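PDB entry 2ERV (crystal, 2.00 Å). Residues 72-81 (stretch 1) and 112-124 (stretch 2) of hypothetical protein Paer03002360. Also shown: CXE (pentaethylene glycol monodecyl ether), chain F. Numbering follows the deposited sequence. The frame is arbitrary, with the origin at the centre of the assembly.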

ATOM      1  N   GLY A  72       8.329   6.523  21.071  1.00 34.51           N
ATOM      2  CA  GLY A  72       7.813   5.403  21.848  1.00 35.00           C
ATOM      3  C   GLY A  72       8.998   4.522  22.169  1.00 36.63           C
ATOM      4  O   GLY A  72      10.149   4.848  21.813  1.00 35.75           O
ATOM      5  N   ASP A  73       8.715   3.427  22.870  1.00 36.83           N
ATOM      6  CA  ASP A  73       9.725   2.457  23.197  1.00 37.91           C
ATOM      7  C   ASP A  73       9.264   1.145  22.585  1.00 37.95           C
ATOM      8  O   ASP A  73       9.512   0.912  21.381  1.00 38.17           O
ATOM      9  N   SER A  74       8.573   0.300  23.342  1.00 36.38           N
ATOM     10  CA  SER A  74       8.206  -0.990  22.753  1.00 36.21           C
ATOM     11  C   SER A  74       7.124  -0.845  21.676  1.00 35.82           C
ATOM     12  O   SER A  74       6.956  -1.765  20.866  1.00 36.62           O
ATOM     13  N   ILE A  75       6.409   0.298  21.678  1.00 35.49           N
ATOM     14  CA  ILE A  75       5.413   0.641  20.622  1.00 33.54           C
ATOM     15  C   ILE A  75       5.535   2.083  20.119  1.00 32.80           C
ATOM     16  O   ILE A  75       5.367   3.042  20.887  1.00 32.76           O
ATOM     17  N   LYS A  76       5.783   2.249  18.816  1.00 30.86           N
ATOM     18  CA  LYS A  76       5.784   3.591  18.211  1.00 29.27           C
ATOM     19  C   LYS A  76       4.618   3.702  17.224  1.00 27.06           C
ATOM     20  O   LYS A  76       4.669   3.090  16.168  1.00 26.38           O
ATOM     21  N   PRO A  77       3.586   4.493  17.536  1.00 25.57           N
ATOM     22  CA  PRO A  77       2.550   4.756  16.547  1.00 24.38           C
ATOM     23  C   PRO A  77       3.120   5.479  15.356  1.00 25.72           C
ATOM     24  O   PRO A  77       4.080   6.276  15.512  1.00 24.17           O
ATOM     25  N   PHE A  78       2.533   5.244  14.162  1.00 23.93           N
ATOM     26  CA  PHE A  78       3.021   5.934  12.964  1.00 24.00           C
ATOM     27  C   PHE A  78       1.870   6.191  12.022  1.00 23.61           C
ATOM     28  O   PHE A  78       0.868   5.470  12.061  1.00 20.05           O
ATOM     29  N   ILE A  79       2.014   7.216  11.194  1.00 23.80           N
ATOM     30  CA  ILE A  79       1.117   7.383  10.047  1.00 25.00           C
ATOM     31  C   ILE A  79       1.972   7.415   8.774  1.00 24.37           C
ATOM     32  O   ILE A  79       3.165   7.780   8.802  1.00 23.83           O
ATOM     33  N   GLU A  80       1.412   6.986   7.649  1.00 23.59           N
ATOM     34  CA  GLU A  80       2.202   7.002   6.444  1.00 25.30           C
ATOM     35  C   GLU A  80       1.376   7.451   5.225  1.00 23.87           C
ATOM     36  O   GLU A  80       0.140   7.379   5.231  1.00 23.84           O
ATOM     37  N   ALA A  81       2.070   7.903   4.188  1.00 23.73           N
ATOM     38  CA  ALA A  81       1.439   8.353   2.914  1.00 22.82           C
ATOM     39  C   ALA A  81       2.441   8.228   1.812  1.00 22.75           C
ATOM     40  O   ALA A  81       3.610   8.565   1.994  1.00 20.67           O
ATOM     41  N   LEU A 112       1.244   0.503  14.335  1.00 25.11           N
ATOM     42  CA  LEU A 112       2.140   0.439  15.492  1.00 25.18           C
ATOM     43  C   LEU A 112       3.407  -0.255  15.080  1.00 26.01           C
ATOM     44  O   LEU A 112       3.381  -1.329  14.447  1.00 24.44           O
ATOM     45  N   LYS A 113       4.534   0.356  15.432  1.00 26.48           N
ATOM     46  CA  LYS A 113       5.774  -0.326  15.215  1.00 27.41           C
ATOM     47  C   LYS A 113       6.353  -0.797  16.555  1.00 28.45           C
ATOM     48  O   LYS A 113       6.522   0.008  17.466  1.00 27.21           O
ATOM     49  N   PHE A 114       6.697  -2.078  16.634  1.00 30.04           N
ATOM     50  CA  PHE A 114       7.187  -2.716  17.868  1.00 31.21           C
ATOM     51  C   PHE A 114       8.679  -2.663  18.015  1.00 32.47           C
ATOM     52  O   PHE A 114       9.382  -2.412  17.054  1.00 31.87           O
ATOM     53  N   ALA A 115       9.158  -2.926  19.232  1.00 33.77           N
ATOM     54  CA  ALA A 115      10.582  -2.841  19.560  1.00 34.05           C
ATOM     55  C   ALA A 115      11.424  -3.854  18.787  1.00 34.86           C
ATOM     56  O   ALA A 115      12.580  -3.575  18.439  1.00 35.75           O
ATOM     57  N   ASN A 116      10.853  -5.022  18.521  1.00 34.36           N
ATOM     58  CA  ASN A 116      11.535  -6.026  17.713  1.00 35.38           C
ATOM     59  C   ASN A 116      11.544  -5.720  16.210  1.00 33.91           C
ATOM     60  O   ASN A 116      11.939  -6.558  15.394  1.00 34.68           O
ATOM     61  N   GLY A 117      11.092  -4.524  15.841  1.00 32.90           N
ATOM     62  CA  GLY A 117      11.060  -4.138  14.452  1.00 30.38           C
ATOM     63  C   GLY A 117       9.866  -4.597  13.625  1.00 29.75           C
ATOM     64  O   GLY A 117       9.767  -4.234  12.446  1.00 27.26           O
ATOM     65  N   GLN A 118       8.960  -5.383  14.213  1.00 28.58           N
ATOM     66  CA  GLN A 118       7.757  -5.757  13.489  1.00 28.27           C
ATOM     67  C   GLN A 118       6.752  -4.608  13.571  1.00 27.84           C
ATOM     68  O   GLN A 118       6.853  -3.705  14.431  1.00 27.04           O
ATOM     69  N   SER A 119       5.784  -4.631  12.676  1.00 26.14           N
ATOM     70  CA  SER A 119       4.741  -3.628  12.705  1.00 25.92           C
ATOM     71  C   SER A 119       3.414  -4.227  12.245  1.00 25.64           C
ATOM     72  O   SER A 119       3.381  -5.245  11.546  1.00 24.76           O
ATOM     73  N   VAL A 120       2.339  -3.588  12.658  1.00 24.75           N
ATOM     74  CA  VAL A 120       0.990  -3.940  12.264  1.00 25.35           C
ATOM     75  C   VAL A 120       0.227  -2.640  11.991  1.00 24.88           C
ATOM     76  O   VAL A 120       0.460  -1.609  12.643  1.00 24.65           O
ATOM     77  N   GLY A 121      -0.723  -2.671  11.066  1.00 23.67           N
ATOM     78  CA  GLY A 121      -1.397  -1.421  10.755  1.00 23.99           C
ATOM     79  C   GLY A 121      -2.493  -1.630   9.764  1.00 24.22           C
ATOM     80  O   GLY A 121      -2.812  -2.778   9.442  1.00 22.81           O
ATOM     81  N   VAL A 122      -3.108  -0.524   9.369  1.00 23.68           N
ATOM     82  CA  VAL A 122      -4.087  -0.494   8.320  1.00 25.43           C
ATOM     83  C   VAL A 122      -3.597   0.410   7.183  1.00 24.98           C
ATOM     84  O   VAL A 122      -2.792   1.340   7.376  1.00 24.46           O
ATOM     85  N   ARG A 123      -4.072   0.103   5.986  1.00 25.21           N
ATOM     86  CA  ARG A 123      -3.651   0.855   4.801  1.00 25.88           C
ATOM     87  C   ARG A 123      -4.899   1.096   3.949  1.00 23.99           C
ATOM     88  O   ARG A 123      -5.764   0.223   3.858  1.00 23.33           O
ATOM     89  N   ALA A 124      -4.997   2.255   3.323  1.00 22.55           N
ATOM     90  CA  ALA A 124      -5.999   2.443   2.261  1.00 22.91           C
ATOM     91  C   ALA A 124      -5.198   2.844   1.013  1.00 22.71           C
ATOM     92  O   ALA A 124      -4.385   3.766   1.103  1.00 22.08           O
TER

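Residues 75-81 and 112-114 run antiparallel as neighbouring strands, and the backbone pairing sets the faces of the paired residues, Ile75 to Pro77 and Leu112 to Phe114. Lys76 and Lys113 form the hydrogen-bonded pair, with Lys76 N to Lys113 O at 2.7 Å and Lys113 N to Lys76 O at 2.8 Å, both nearly straight. Beyond it, a weak hydrogen bond from Ala115 N to Ser74 O (3.0 Å) closes the end of the ladder. Pro77 fits opposite Leu112 because this is a non-hydrogen-bonded pair: its ring nitrogen has no proton to give, and the pairing with Leu112 asks for none.

Side chains alternate between the two faces of the sheet. Ile75, Pro77, Leu112 and Phe114 share one face, and their contacts are apolar. Ile75 (chi1 m, chi2 t) places CG2 3.7 Å from Leu112 CB, while its CG1 lies 4.1 Å from Phe114 CD1, so the branched residue touches two neighbours on the facing strand. Phe114, with chi1 m, brings the end of its ring nearer to the first stretch and meets Ile75 with its edge. Leu112 takes the common m, t conformation, which sets CD2 4.3 Å from Pro77 CB. Leu112 CD2 also lies 3.8 Å from C25 of the bound detergent CXE. The detergent continues along this surface, its O23 3.8 Å from Pro77 CB and its C21 3.9 Å from Ile79 CG2. The contacts with this part of the detergent, a chain of ether units, are van der Waals contacts.

The two lysines lie on the other face. Lys76 extends through m, t, t before chi4 turns to 32°, and this reach carries NZ back to the loop before the strand, where it donates a hydrogen bond to Gly72 O at 2.8 Å. Asp73 O is also 2.8 Å from Lys76 NZ. A long side chain can thus reach past its own backbone and bring its charge to the carbonyl of Gly72. Lys113 starts with chi1 t, but its end leads away from the first stretch.

Phe78 is the buried aromatic of the contact. Its CA-to-CB bond points sideways, yet chi1 of 67° (p) and chi2 of -97° bring the ring nearer to the second stretch. Phe78 CE1 approaches Leu112 N at 3.5 Å and Ser119 CB at 4.1 Å, while Lys113 N lies at the ring edge, 3.9 Å from Phe78 CD1. The ring therefore reaches both strands of the hairpin. Ser119 offers it a short side chain. Gly121 has none; an ideal CB there would be 3.7 Å from Phe78 CZ, within contact distance but not a clash.

Farther along, the CA-to-CB bond of Glu80 points toward the second stretch; with chi1 p and chi2 t, Glu80 OE2 sits 3.6 Å from Arg123 CD. The charges are opposite, but Glu80 OE2 and Arg123 NH1 are 4.5 Å apart, beyond a salt bridge; Glu80 OE1 is hydrogen-bonded elsewhere in the structure.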

ATOM      1  CB  ASP A  73       9.959   2.344  24.691  1.00 39.25           C
ATOM      2  CG  ASP A  73      10.990   1.286  25.028  1.00 42.14           C
ATOM      3  OD1 ASP A  73      12.169   1.514  24.707  1.00 51.46           O
ATOM      4  OD2 ASP A  73      10.728   0.192  25.596  1.00 47.28           O
ATOM      5  CB  SER A  74       7.799  -2.006  23.805  1.00 35.36           C
ATOM      6  OG  SER A  74       6.435  -1.900  24.059  1.00 38.37           O
ATOM      7  CB  ILE A  75       3.953   0.360  21.099  1.00 33.56           C
ATOM      8  CG1 ILE A  75       3.893  -0.987  21.812  1.00 34.71           C
ATOM      9  CG2 ILE A  75       3.008   0.399  19.915  1.00 34.52           C
ATOM     10  CD1 ILE A  75       2.517  -1.476  22.110  1.00 36.90           C
ATOM     11  CB  LYS A  76       7.143   3.888  17.502  1.00 29.32           C
ATOM     12  CG  LYS A  76       8.401   3.764  18.470  1.00 32.32           C
ATOM     13  CD  LYS A  76       9.764   3.953  17.754  1.00 31.54           C
ATOM     14  CE  LYS A  76      10.971   3.874  18.734  1.00 37.97           C
ATOM     15  NZ  LYS A  76      10.745   2.918  19.920  1.00 40.89           N
ATOM     16  CB  PRO A  77       1.569   5.673  17.267  1.00 24.74           C
ATOM     17  CG  PRO A  77       1.906   5.537  18.814  1.00 26.45           C
ATOM     18  CD  PRO A  77       3.390   5.243  18.797  1.00 24.09           C
ATOM     19  CB  PHE A  78       4.140   5.136  12.250  1.00 24.60           C
ATOM     20  CG  PHE A  78       3.676   3.820  11.625  1.00 26.90           C
ATOM     21  CD1 PHE A  78       3.846   2.623  12.320  1.00 28.65           C
ATOM     22  CD2 PHE A  78       3.115   3.777  10.336  1.00 27.99           C
ATOM     23  CE1 PHE A  78       3.440   1.404  11.759  1.00 29.26           C
ATOM     24  CE2 PHE A  78       2.686   2.550   9.771  1.00 27.65           C
ATOM     25  CZ  PHE A  78       2.860   1.367  10.479  1.00 28.40           C
ATOM     26  CB  ILE A  79       0.255   8.646  10.240  1.00 25.85           C
ATOM     27  CG1 ILE A  79       1.133   9.830  10.649  1.00 27.30           C
ATOM     28  CG2 ILE A  79      -0.689   8.417  11.413  1.00 26.37           C
ATOM     29  CD1 ILE A  79       0.375  11.171  10.699  1.00 29.41           C
ATOM     30  CB  GLU A  80       2.858   5.628   6.223  1.00 25.32           C
ATOM     31  CG  GLU A  80       1.866   4.538   5.859  1.00 28.35           C
ATOM     32  CD  GLU A  80       2.489   3.170   5.563  1.00 29.97           C
ATOM     33  OE1 GLU A  80       3.601   2.812   6.077  1.00 32.16           O
ATOM     34  OE2 GLU A  80       1.830   2.429   4.808  1.00 33.01           O
ATOM     35  CB  ALA A  81       1.015   9.858   3.010  1.00 23.66           C
ATOM     36  CB  LEU A 112       1.492  -0.340  16.643  1.00 24.83           C
ATOM     37  CG  LEU A 112       0.099   0.152  17.083  1.00 28.88           C
ATOM     38  CD1 LEU A 112      -0.590  -0.789  18.143  1.00 29.02           C
ATOM     39  CD2 LEU A 112       0.196   1.569  17.585  1.00 29.03           C
ATOM     40  CB  LYS A 113       6.766   0.553  14.477  1.00 27.95           C
ATOM     41  CG  LYS A 113       8.187  -0.085  14.480  1.00 31.29           C
ATOM     42  CD  LYS A 113       8.747  -0.325  13.115  1.00 33.55           C
ATOM     43  CE  LYS A 113      10.262  -0.255  13.185  1.00 39.73           C
ATOM     44  NZ  LYS A 113      10.779   0.272  11.916  1.00 39.54           N
ATOM     45  CB  PHE A 114       6.662  -4.163  17.962  1.00 32.07           C
ATOM     46  CG  PHE A 114       5.156  -4.238  17.842  1.00 32.19           C
ATOM     47  CD1 PHE A 114       4.357  -3.691  18.823  1.00 33.97           C
ATOM     48  CD2 PHE A 114       4.555  -4.759  16.707  1.00 35.38           C
ATOM     49  CE1 PHE A 114       2.947  -3.703  18.707  1.00 36.14           C
ATOM     50  CE2 PHE A 114       3.152  -4.779  16.575  1.00 36.36           C
ATOM     51  CZ  PHE A 114       2.350  -4.240  17.581  1.00 35.12           C
ATOM     52  CB  ALA A 115      10.766  -3.037  21.049  1.00 33.56           C
ATOM     53  CB  ASN A 116      10.989  -7.451  18.016  1.00 35.48           C
ATOM     54  CG  ASN A 116       9.529  -7.653  17.604  1.00 40.01           C
ATOM     55  OD1 ASN A 116       8.830  -6.734  17.142  1.00 41.42           O
ATOM     56  ND2 ASN A 116       9.045  -8.876  17.801  1.00 39.51           N
ATOM     57  CB  GLN A 118       7.141  -7.047  14.066  1.00 28.53           C
ATOM     58  CG  GLN A 118       8.157  -8.178  14.140  1.00 30.65           C
ATOM     59  CD  GLN A 118       7.612  -9.420  14.801  1.00 34.39           C
ATOM     60  OE1 GLN A 118       6.410  -9.534  15.035  1.00 35.58           O
ATOM     61  NE2 GLN A 118       8.507 -10.347  15.130  1.00 38.37           N
ATOM     62  CB  SER A 119       5.129  -2.335  11.922  1.00 26.28           C
ATOM     63  OG  SER A 119       5.389  -2.618  10.591  1.00 30.75           O
ATOM     64  CB  VAL A 120       0.311  -4.763  13.399  1.00 25.54           C
ATOM     65  CG1 VAL A 120       0.195  -3.927  14.687  1.00 28.32           C
ATOM     66  CG2 VAL A 120      -1.035  -5.267  12.974  1.00 27.82           C
ATOM     67  CB  VAL A 122      -5.490  -0.029   8.840  1.00 26.60           C
ATOM     68  CG1 VAL A 122      -6.107  -1.146   9.740  1.00 27.34           C
ATOM     69  CG2 VAL A 122      -5.374   1.299   9.596  1.00 26.92           C
ATOM     70  CB  ARG A 123      -2.725  -0.049   4.026  1.00 26.51           C
ATOM     71  CG  ARG A 123      -1.635   0.644   3.334  1.00 35.70           C
ATOM     72  CD  ARG A 123      -0.334  -0.096   3.504  1.00 41.55           C
ATOM     73  NE  ARG A 123      -0.450  -1.487   3.091  1.00 45.96           N
ATOM     74  CZ  ARG A 123       0.547  -2.348   3.125  1.00 45.57           C
ATOM     75  NH1 ARG A 123       1.705  -1.920   3.541  1.00 46.94           N
ATOM     76  NH2 ARG A 123       0.386  -3.626   2.734  1.00 46.70           N
ATOM     77  CB  ALA A 124      -6.962   3.552   2.671  1.00 23.81           C
TER
HETATM   78  O17 CXE F 700      -2.341  12.348  14.180  1.00 58.34           O
HETATM   79  C18 CXE F 700      -2.762  12.072  15.517  1.00 58.37           C
HETATM   80  C19 CXE F 700      -3.157  10.602  15.616  1.00 57.88           C
HETATM   81  O20 CXE F 700      -2.141   9.801  15.013  1.00 57.49           O
HETATM   82  C21 CXE F 700      -2.520   8.438  14.809  1.00 55.64           C
HETATM   83  C22 CXE F 700      -1.606   7.540  15.626  1.00 55.82           C
HETATM   84  O23 CXE F 700      -1.423   6.267  15.008  1.00 54.80           O
HETATM   85  C24 CXE F 700      -2.472   5.339  15.320  1.00 55.13           C
HETATM   86  C25 CXE F 700      -1.909   3.940  15.520  1.00 55.68           C
HETATM   87  O26 CXE F 700      -2.928   2.967  15.323  1.00 56.67           O